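Local atomic coordinates of topoisomerase I-like protein (Leishmania donovani, PDB entry 2B9S), a protein that forms one subunit of a heterodimeric type IB topoisomerase, which probably relaxes supercoiled DNA by transiently nicking and resealing one strand. Residues R20-F32 against E136-R148. Numbering follows the deposited sequence.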
ATOM      1  N   ARG D  20     -12.600  -5.195 -20.983  1.00 33.67           N
ATOM      2  CA  ARG D  20     -11.906  -4.286 -21.889  1.00 33.19           C
ATOM      3  C   ARG D  20     -11.807  -2.884 -21.291  1.00 31.32           C
ATOM      4  O   ARG D  20     -12.820  -2.270 -20.970  1.00 32.21           O
ATOM      5  CB  ARG D  20     -12.628  -4.254 -23.237  1.00 33.43           C
ATOM      6  CG  ARG D  20     -11.743  -3.875 -24.382  1.00 33.83           C
ATOM      7  CD  ARG D  20     -12.453  -4.053 -25.707  1.00 32.73           C
ATOM      8  NE  ARG D  20     -11.713  -3.386 -26.773  1.00 34.90           N
ATOM      9  CZ  ARG D  20     -10.725  -3.932 -27.484  1.00 32.88           C
ATOM     10  NH1 ARG D  20     -10.343  -5.164 -27.255  1.00 31.72           N
ATOM     11  NH2 ARG D  20     -10.115  -3.229 -28.427  1.00 31.91           N
ATOM     12  N   ARG D  21     -10.584  -2.385 -21.124  1.00 29.25           N
ATOM     13  CA  ARG D  21     -10.371  -1.159 -20.348  1.00 27.79           C
ATOM     14  C   ARG D  21     -10.037   0.045 -21.215  1.00 28.10           C
ATOM     15  O   ARG D  21     -10.266   1.170 -20.803  1.00 28.14           O
ATOM     16  CB  ARG D  21      -9.277  -1.359 -19.265  1.00 25.65           C
ATOM     17  CG  ARG D  21      -9.511  -2.513 -18.317  1.00 22.81           C
ATOM     18  CD  ARG D  21     -10.839  -2.360 -17.573  1.00 24.67           C
ATOM     19  NE  ARG D  21     -10.840  -1.199 -16.678  1.00 25.45           N
ATOM     20  CZ  ARG D  21     -10.392  -1.214 -15.423  1.00 25.82           C
ATOM     21  NH1 ARG D  21      -9.878  -2.327 -14.885  1.00 25.47           N
ATOM     22  NH2 ARG D  21     -10.434  -0.108 -14.711  1.00 25.06           N
ATOM     23  N   TRP D  22      -9.482  -0.212 -22.398  1.00 28.08           N
ATOM     24  CA  TRP D  22      -9.071   0.845 -23.341  1.00 30.26           C
ATOM     25  C   TRP D  22      -9.144   0.363 -24.803  1.00 30.18           C
ATOM     26  O   TRP D  22      -9.174  -0.838 -25.067  1.00 29.71           O
ATOM     27  CB  TRP D  22      -7.659   1.389 -23.028  1.00 29.04           C
ATOM     28  CG  TRP D  22      -6.557   0.320 -22.909  1.00 28.57           C
ATOM     29  CD1 TRP D  22      -6.182  -0.344 -21.762  1.00 28.28           C
ATOM     30  CD2 TRP D  22      -5.706  -0.180 -23.947  1.00 28.06           C
ATOM     31  NE1 TRP D  22      -5.165  -1.207 -22.025  1.00 26.93           N
ATOM     32  CE2 TRP D  22      -4.853  -1.146 -23.357  1.00 28.55           C
ATOM     33  CE3 TRP D  22      -5.579   0.085 -25.319  1.00 27.67           C
ATOM     34  CZ2 TRP D  22      -3.871  -1.847 -24.097  1.00 28.69           C
ATOM     35  CZ3 TRP D  22      -4.610  -0.609 -26.053  1.00 27.84           C
ATOM     36  CH2 TRP D  22      -3.775  -1.572 -25.440  1.00 28.21           C
ATOM     37  N   GLU D  23      -9.177   1.319 -25.733  1.00 32.78           N
ATOM     38  CA  GLU D  23      -9.180   1.043 -27.178  1.00 34.02           C
ATOM     39  C   GLU D  23      -7.829   1.378 -27.761  1.00 31.27           C
ATOM     40  O   GLU D  23      -7.310   0.670 -28.630  1.00 28.39           O
ATOM     41  CB  GLU D  23     -10.279   1.848 -27.888  1.00 37.56           C
ATOM     42  CG  GLU D  23     -11.686   1.324 -27.590  1.00 42.29           C
ATOM     43  CD  GLU D  23     -11.849  -0.162 -27.934  1.00 45.73           C
ATOM     44  OE1 GLU D  23     -11.215  -0.623 -28.926  1.00 46.04           O
ATOM     45  OE2 GLU D  23     -12.613  -0.858 -27.213  1.00 45.83           O
ATOM     46  N   THR D  24      -7.266   2.476 -27.275  1.00 30.20           N
ATOM     47  CA  THR D  24      -5.934   2.883 -27.687  1.00 30.49           C
ATOM     48  C   THR D  24      -5.088   3.268 -26.474  1.00 29.27           C
ATOM     49  O   THR D  24      -5.582   3.859 -25.505  1.00 28.93           O
ATOM     50  CB  THR D  24      -5.957   4.070 -28.688  1.00 30.92           C
ATOM     51  OG1 THR D  24      -6.634   5.181 -28.098  1.00 30.73           O
ATOM     52  CG2 THR D  24      -6.629   3.685 -30.010  1.00 30.77           C
ATOM     53  N   LEU D  25      -3.808   2.941 -26.557  1.00 28.27           N
ATOM     54  CA  LEU D  25      -2.855   3.282 -25.530  1.00 27.54           C
ATOM     55  C   LEU D  25      -1.486   3.575 -26.127  1.00 26.07           C
ATOM     56  O   LEU D  25      -0.897   2.734 -26.791  1.00 28.24           O
ATOM     57  CB  LEU D  25      -2.788   2.155 -24.476  1.00 26.64           C
ATOM     58  CG  LEU D  25      -1.934   2.306 -23.221  1.00 25.83           C
ATOM     59  CD1 LEU D  25      -2.199   3.624 -22.471  1.00 25.58           C
ATOM     60  CD2 LEU D  25      -2.150   1.078 -22.332  1.00 26.74           C
ATOM     61  N   ALA D  26      -0.992   4.774 -25.864  1.00 27.09           N
ATOM     62  CA  ALA D  26       0.320   5.212 -26.295  1.00 28.25           C
ATOM     63  C   ALA D  26       1.115   5.766 -25.111  1.00 28.14           C
ATOM     64  O   ALA D  26       0.595   6.546 -24.306  1.00 30.69           O
ATOM     65  CB  ALA D  26       0.188   6.284 -27.392  1.00 28.54           C
ATOM     66  N   HIS D  27       2.383   5.379 -25.013  1.00 29.09           N
ATOM     67  CA  HIS D  27       3.255   5.871 -23.940  1.00 28.75           C
ATOM     68  C   HIS D  27       4.699   5.640 -24.327  1.00 28.88           C
ATOM     69  O   HIS D  27       4.985   4.904 -25.263  1.00 29.99           O
ATOM     70  CB  HIS D  27       2.921   5.209 -22.577  1.00 27.11           C
ATOM     71  CG  HIS D  27       3.136   3.723 -22.550  1.00 26.39           C
ATOM     72  ND1 HIS D  27       4.356   3.149 -22.247  1.00 23.45           N
ATOM     73  CD2 HIS D  27       2.286   2.697 -22.801  1.00 23.96           C
ATOM     74  CE1 HIS D  27       4.248   1.835 -22.321  1.00 23.98           C
ATOM     75  NE2 HIS D  27       3.002   1.534 -22.650  1.00 24.34           N
ATOM     76  N   ASN D  28       5.602   6.271 -23.588  1.00 31.83           N
ATOM     77  CA  ASN D  28       7.033   6.236 -23.876  1.00 34.92           C
ATOM     78  C   ASN D  28       7.878   5.297 -23.007  1.00 34.37           C
ATOM     79  O   ASN D  28       9.101   5.419 -22.990  1.00 34.29           O
ATOM     80  CB  ASN D  28       7.587   7.660 -23.758  1.00 37.59           C
ATOM     81  CG  ASN D  28       7.001   8.595 -24.798  1.00 38.76           C
ATOM     82  OD1 ASN D  28       6.959   8.265 -25.981  1.00 40.57           O
ATOM     83  ND2 ASN D  28       6.554   9.754 -24.368  1.00 38.05           N
ATOM     84  N   GLY D  29       7.229   4.380 -22.288  1.00 33.48           N
ATOM     85  CA  GLY D  29       7.931   3.411 -21.445  1.00 30.46           C
ATOM     86  C   GLY D  29       8.382   3.995 -20.123  1.00 29.27           C
ATOM     87  O   GLY D  29       7.685   4.805 -19.515  1.00 29.34           O
ATOM     88  N   VAL D  30       9.576   3.613 -19.698  1.00 29.51           N
ATOM     89  CA  VAL D  30      10.024   3.850 -18.328  1.00 29.34           C
ATOM     90  C   VAL D  30      11.345   4.600 -18.241  1.00 29.33           C
ATOM     91  O   VAL D  30      12.172   4.504 -19.143  1.00 29.09           O
ATOM     92  CB  VAL D  30      10.135   2.507 -17.558  1.00 29.39           C
ATOM     93  CG1 VAL D  30       8.735   1.876 -17.394  1.00 28.42           C
ATOM     94  CG2 VAL D  30      11.101   1.537 -18.260  1.00 25.30           C
ATOM     95  N   LEU D  31      11.531   5.347 -17.154  1.00 29.21           N
ATOM     96  CA  LEU D  31      12.798   6.028 -16.891  1.00 28.07           C
ATOM     97  C   LEU D  31      13.672   5.167 -15.968  1.00 28.69           C
ATOM     98  O   LEU D  31      13.331   4.932 -14.801  1.00 30.00           O
ATOM     99  CB  LEU D  31      12.563   7.450 -16.333  1.00 27.21           C
ATOM    100  CG  LEU D  31      13.767   8.390 -16.051  1.00 28.74           C
ATOM    101  CD1 LEU D  31      14.732   8.515 -17.229  1.00 28.48           C
ATOM    102  CD2 LEU D  31      13.343   9.770 -15.580  1.00 27.80           C
ATOM    103  N   PHE D  32      14.784   4.682 -16.512  1.00 28.98           N
ATOM    104  CA  PHE D  32      15.762   3.867 -15.792  1.00 29.31           C
ATOM    105  C   PHE D  32      16.691   4.769 -14.985  1.00 30.97           C
ATOM    106  O   PHE D  32      17.172   5.772 -15.517  1.00 31.42           O
ATOM    107  CB  PHE D  32      16.632   3.091 -16.789  1.00 30.58           C
ATOM    108  CG  PHE D  32      15.916   1.985 -17.502  1.00 31.75           C
ATOM    109  CD1 PHE D  32      15.787   0.729 -16.911  1.00 31.87           C
ATOM    110  CD2 PHE D  32      15.394   2.183 -18.781  1.00 32.98           C
ATOM    111  CE1 PHE D  32      15.123  -0.311 -17.575  1.00 31.92           C
ATOM    112  CE2 PHE D  32      14.733   1.151 -19.449  1.00 32.68           C
ATOM    113  CZ  PHE D  32      14.600  -0.095 -18.844  1.00 31.86           C
ATOM    114  N   GLU D 136      14.383  15.345 -18.256  1.00 54.99           N
ATOM    115  CA  GLU D 136      14.670  13.945 -18.495  1.00 53.88           C
ATOM    116  C   GLU D 136      13.424  13.105 -18.298  1.00 51.21           C
ATOM    117  O   GLU D 136      13.166  12.179 -19.049  1.00 51.57           O
ATOM    118  CB  GLU D 136      15.805  13.455 -17.600  1.00 55.26           C
ATOM    119  CG  GLU D 136      16.001  11.953 -17.646  1.00 58.40           C
ATOM    120  CD  GLU D 136      17.453  11.536 -17.621  1.00 60.73           C
ATOM    121  OE1 GLU D 136      18.224  12.114 -16.840  1.00 62.79           O
ATOM    122  OE2 GLU D 136      17.825  10.626 -18.384  1.00 61.52           O
ATOM    123  N   ALA D 137      12.655  13.461 -17.283  1.00 47.71           N
ATOM    124  CA  ALA D 137      11.396  12.805 -16.950  1.00 45.82           C
ATOM    125  C   ALA D 137      10.206  13.162 -17.862  1.00 45.88           C
ATOM    126  O   ALA D 137       9.236  12.402 -17.933  1.00 45.28           O
ATOM    127  CB  ALA D 137      11.039  13.099 -15.486  1.00 43.70           C
ATOM    128  N   GLU D 138      10.272  14.305 -18.553  1.00 46.28           N
ATOM    129  CA  GLU D 138       9.105  14.838 -19.291  1.00 44.02           C
ATOM    130  C   GLU D 138       8.474  13.893 -20.331  1.00 41.31           C
ATOM    131  O   GLU D 138       7.253  13.784 -20.373  1.00 38.79           O
ATOM    132  CB  GLU D 138       9.368  16.240 -19.882  1.00 46.97           C
ATOM    133  CG  GLU D 138       8.112  16.945 -20.460  1.00 49.33           C
ATOM    134  CD  GLU D 138       7.035  17.291 -19.401  1.00 52.09           C
ATOM    135  OE1 GLU D 138       7.373  17.439 -18.209  1.00 52.30           O
ATOM    136  OE2 GLU D 138       5.838  17.424 -19.764  1.00 54.16           O
ATOM    137  N   PRO D 139       9.289  13.199 -21.157  1.00 39.49           N
ATOM    138  CA  PRO D 139       8.674  12.256 -22.098  1.00 39.55           C
ATOM    139  C   PRO D 139       7.942  11.072 -21.431  1.00 40.97           C
ATOM    140  O   PRO D 139       7.264  10.316 -22.131  1.00 41.92           O
ATOM    141  CB  PRO D 139       9.866  11.712 -22.892  1.00 40.31           C
ATOM    142  CG  PRO D 139      10.987  12.641 -22.634  1.00 40.52           C
ATOM    143  CD  PRO D 139      10.756  13.221 -21.290  1.00 40.24           C
ATOM    144  N   TYR D 140       8.074  10.923 -20.103  1.00 38.15           N
ATOM    145  CA  TYR D 140       7.583   9.744 -19.397  1.00 36.56           C
ATOM    146  C   TYR D 140       6.423  10.031 -18.457  1.00 37.14           C
ATOM    147  O   TYR D 140       5.773   9.090 -17.963  1.00 37.46           O
ATOM    148  CB  TYR D 140       8.720   9.071 -18.619  1.00 34.62           C
ATOM    149  CG  TYR D 140       9.902   8.687 -19.481  1.00 32.93           C
ATOM    150  CD1 TYR D 140       9.853   7.553 -20.286  1.00 31.42           C
ATOM    151  CD2 TYR D 140      11.068   9.459 -19.484  1.00 31.38           C
ATOM    152  CE1 TYR D 140      10.927   7.181 -21.073  1.00 30.89           C
ATOM    153  CE2 TYR D 140      12.157   9.107 -20.265  1.00 31.14           C
ATOM    154  CZ  TYR D 140      12.079   7.972 -21.065  1.00 33.57           C
ATOM    155  OH  TYR D 140      13.151   7.615 -21.853  1.00 33.67           O
ATOM    156  N   ARG D 141       6.151  11.315 -18.222  1.00 36.31           N
ATOM    157  CA  ARG D 141       5.146  11.728 -17.234  1.00 36.94           C
ATOM    158  C   ARG D 141       3.733  11.537 -17.742  1.00 35.08           C
ATOM    159  O   ARG D 141       2.776  11.558 -16.964  1.00 34.48           O
ATOM    160  CB  ARG D 141       5.381  13.225 -16.752  1.00 37.69           C
ATOM    161  N   TYR D 142       3.596  11.337 -19.047  1.00 35.60           N
ATOM    162  CA  TYR D 142       2.266  11.272 -19.660  1.00 35.45           C
ATOM    163  C   TYR D 142       2.107  10.141 -20.624  1.00 34.86           C
ATOM    164  O   TYR D 142       3.071   9.700 -21.249  1.00 35.98           O
ATOM    165  CB  TYR D 142       1.912  12.592 -20.362  1.00 37.26           C
ATOM    166  CG  TYR D 142       1.752  13.725 -19.385  1.00 37.39           C
ATOM    167  CD1 TYR D 142       2.820  14.565 -19.091  1.00 37.06           C
ATOM    168  CD2 TYR D 142       0.551  13.925 -18.720  1.00 37.06           C
ATOM    169  CE1 TYR D 142       2.687  15.585 -18.178  1.00 37.97           C
ATOM    170  CE2 TYR D 142       0.410  14.949 -17.815  1.00 37.81           C
ATOM    171  CZ  TYR D 142       1.483  15.774 -17.546  1.00 38.10           C
ATOM    172  OH  TYR D 142       1.348  16.802 -16.635  1.00 39.63           O
ATOM    173  N   CYS D 143       0.869   9.674 -20.729  1.00 34.15           N
ATOM    174  CA  CYS D 143       0.488   8.716 -21.745  1.00 34.23           C
ATOM    175  C   CYS D 143      -0.811   9.206 -22.397  1.00 33.22           C
ATOM    176  O   CYS D 143      -1.385  10.202 -21.967  1.00 32.69           O
ATOM    177  CB  CYS D 143       0.320   7.316 -21.124  1.00 33.84           C
ATOM    178  SG  CYS D 143      -1.178   7.079 -20.173  1.00 35.55           S
ATOM    179  N   VAL D 144      -1.265   8.511 -23.435  1.00 31.36           N
ATOM    180  CA  VAL D 144      -2.534   8.841 -24.063  1.00 30.36           C
ATOM    181  C   VAL D 144      -3.403   7.589 -24.024  1.00 29.03           C
ATOM    182  O   VAL D 144      -3.108   6.586 -24.671  1.00 28.19           O
ATOM    183  CB  VAL D 144      -2.362   9.426 -25.526  1.00 31.66           C
ATOM    184  CG1 VAL D 144      -3.716   9.730 -26.162  1.00 31.95           C
ATOM    185  CG2 VAL D 144      -1.512  10.698 -25.511  1.00 30.07           C
ATOM    186  N   TRP D 145      -4.462   7.669 -23.226  1.00 29.85           N
ATOM    187  CA  TRP D 145      -5.383   6.572 -22.968  1.00 30.82           C
ATOM    188  C   TRP D 145      -6.693   6.955 -23.630  1.00 31.88           C
ATOM    189  O   TRP D 145      -7.346   7.910 -23.199  1.00 32.95           O
ATOM    190  CB  TRP D 145      -5.559   6.435 -21.449  1.00 29.13           C
ATOM    191  CG  TRP D 145      -6.502   5.356 -20.964  1.00 29.90           C
ATOM    192  CD1 TRP D 145      -7.860   5.320 -21.114  1.00 29.21           C
ATOM    193  CD2 TRP D 145      -6.156   4.193 -20.189  1.00 29.47           C
ATOM    194  NE1 TRP D 145      -8.376   4.189 -20.528  1.00 30.24           N
ATOM    195  CE2 TRP D 145      -7.358   3.487 -19.937  1.00 29.80           C
ATOM    196  CE3 TRP D 145      -4.944   3.666 -19.704  1.00 29.83           C
ATOM    197  CZ2 TRP D 145      -7.389   2.281 -19.206  1.00 30.17           C
ATOM    198  CZ3 TRP D 145      -4.974   2.456 -18.984  1.00 29.25           C
ATOM    199  CH2 TRP D 145      -6.188   1.782 -18.751  1.00 29.14           C
ATOM    200  N   ASP D 146      -7.076   6.206 -24.663  1.00 34.56           N
ATOM    201  CA  ASP D 146      -8.269   6.486 -25.469  1.00 36.35           C
ATOM    202  C   ASP D 146      -8.354   7.953 -25.941  1.00 37.69           C
ATOM    203  O   ASP D 146      -9.410   8.586 -25.835  1.00 36.84           O
ATOM    204  CB  ASP D 146      -9.536   6.104 -24.692  1.00 37.17           C
ATOM    205  CG  ASP D 146      -9.789   4.609 -24.668  1.00 37.67           C
ATOM    206  OD1 ASP D 146      -9.111   3.864 -25.393  1.00 37.92           O
ATOM    207  OD2 ASP D 146     -10.689   4.179 -23.918  1.00 39.19           O
ATOM    208  N   GLY D 147      -7.233   8.495 -26.421  1.00 39.32           N
ATOM    209  CA  GLY D 147      -7.180   9.876 -26.936  1.00 39.96           C
ATOM    210  C   GLY D 147      -7.008  10.973 -25.896  1.00 41.70           C
ATOM    211  O   GLY D 147      -6.697  12.112 -26.243  1.00 41.83           O
ATOM    212  N   ARG D 148      -7.205  10.636 -24.621  1.00 42.39           N
ATOM    213  CA  ARG D 148      -7.013  11.588 -23.523  1.00 41.83           C
ATOM    214  C   ARG D 148      -5.622  11.460 -22.887  1.00 43.58           C
ATOM    215  O   ARG D 148      -5.115  10.357 -22.642  1.00 44.00           O
ATOM    216  CB  ARG D 148      -8.103  11.424 -22.479  1.00 41.66           C
TER
HETATM  217  O   HOH W   1      -4.973   6.942 -26.782  1.00 32.52           O
HETATM  218  O   HOH W   2       4.875   7.698 -21.206  1.00 24.68           O
HETATM  219  O   HOH W   3       5.600   6.465 -19.034  1.00 23.42           O
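Trp22 meets Trp145 edge to face: its five-membered ring points an edge at the six-membered ring of Trp145, planes at 63°, with CD1 of Trp22 3.7 Å from CH2 of Trp145. Trp22 CB lies over the same indole, 4.0 Å from the centroid of its five-membered ring, a CH-pi contact. The chi1 of Trp145 (179°) sets CG opposite the backbone N and carries the indole to Arg21 and Trp22; its CE3 also touches Leu25 CD1. Beside this pair, Asp146 OD1 accepts two backbone N-H groups: Glu23 N at 2.6 Å on its syn lone pair, and Thr24 N nearly in line with the C-O bond. Asp146 N in turn donates to Thr24 O, and Ala26 and Val144 form an antiparallel hydrogen-bonded pair. At the far end Tyr140 turns its edge to the carbonyl oxygens of Asn28 and Gly29, CE1 lying 3.2 Å from Asn28 O, while Leu31 CB sits over the rim of one face and Pro139 CB over that of the opposite face. One water joins Asn28 N to Tyr142 O, another Gly29 O to Tyr140 O. The pairing thus adds 25-26 to the edge of the 142-151 hairpin in the DNA-binding region; two donors on Asp146 OD1 probably help hold the backbone at Glu23 and Thr24, near Arg21, which packs on a DNA phosphate.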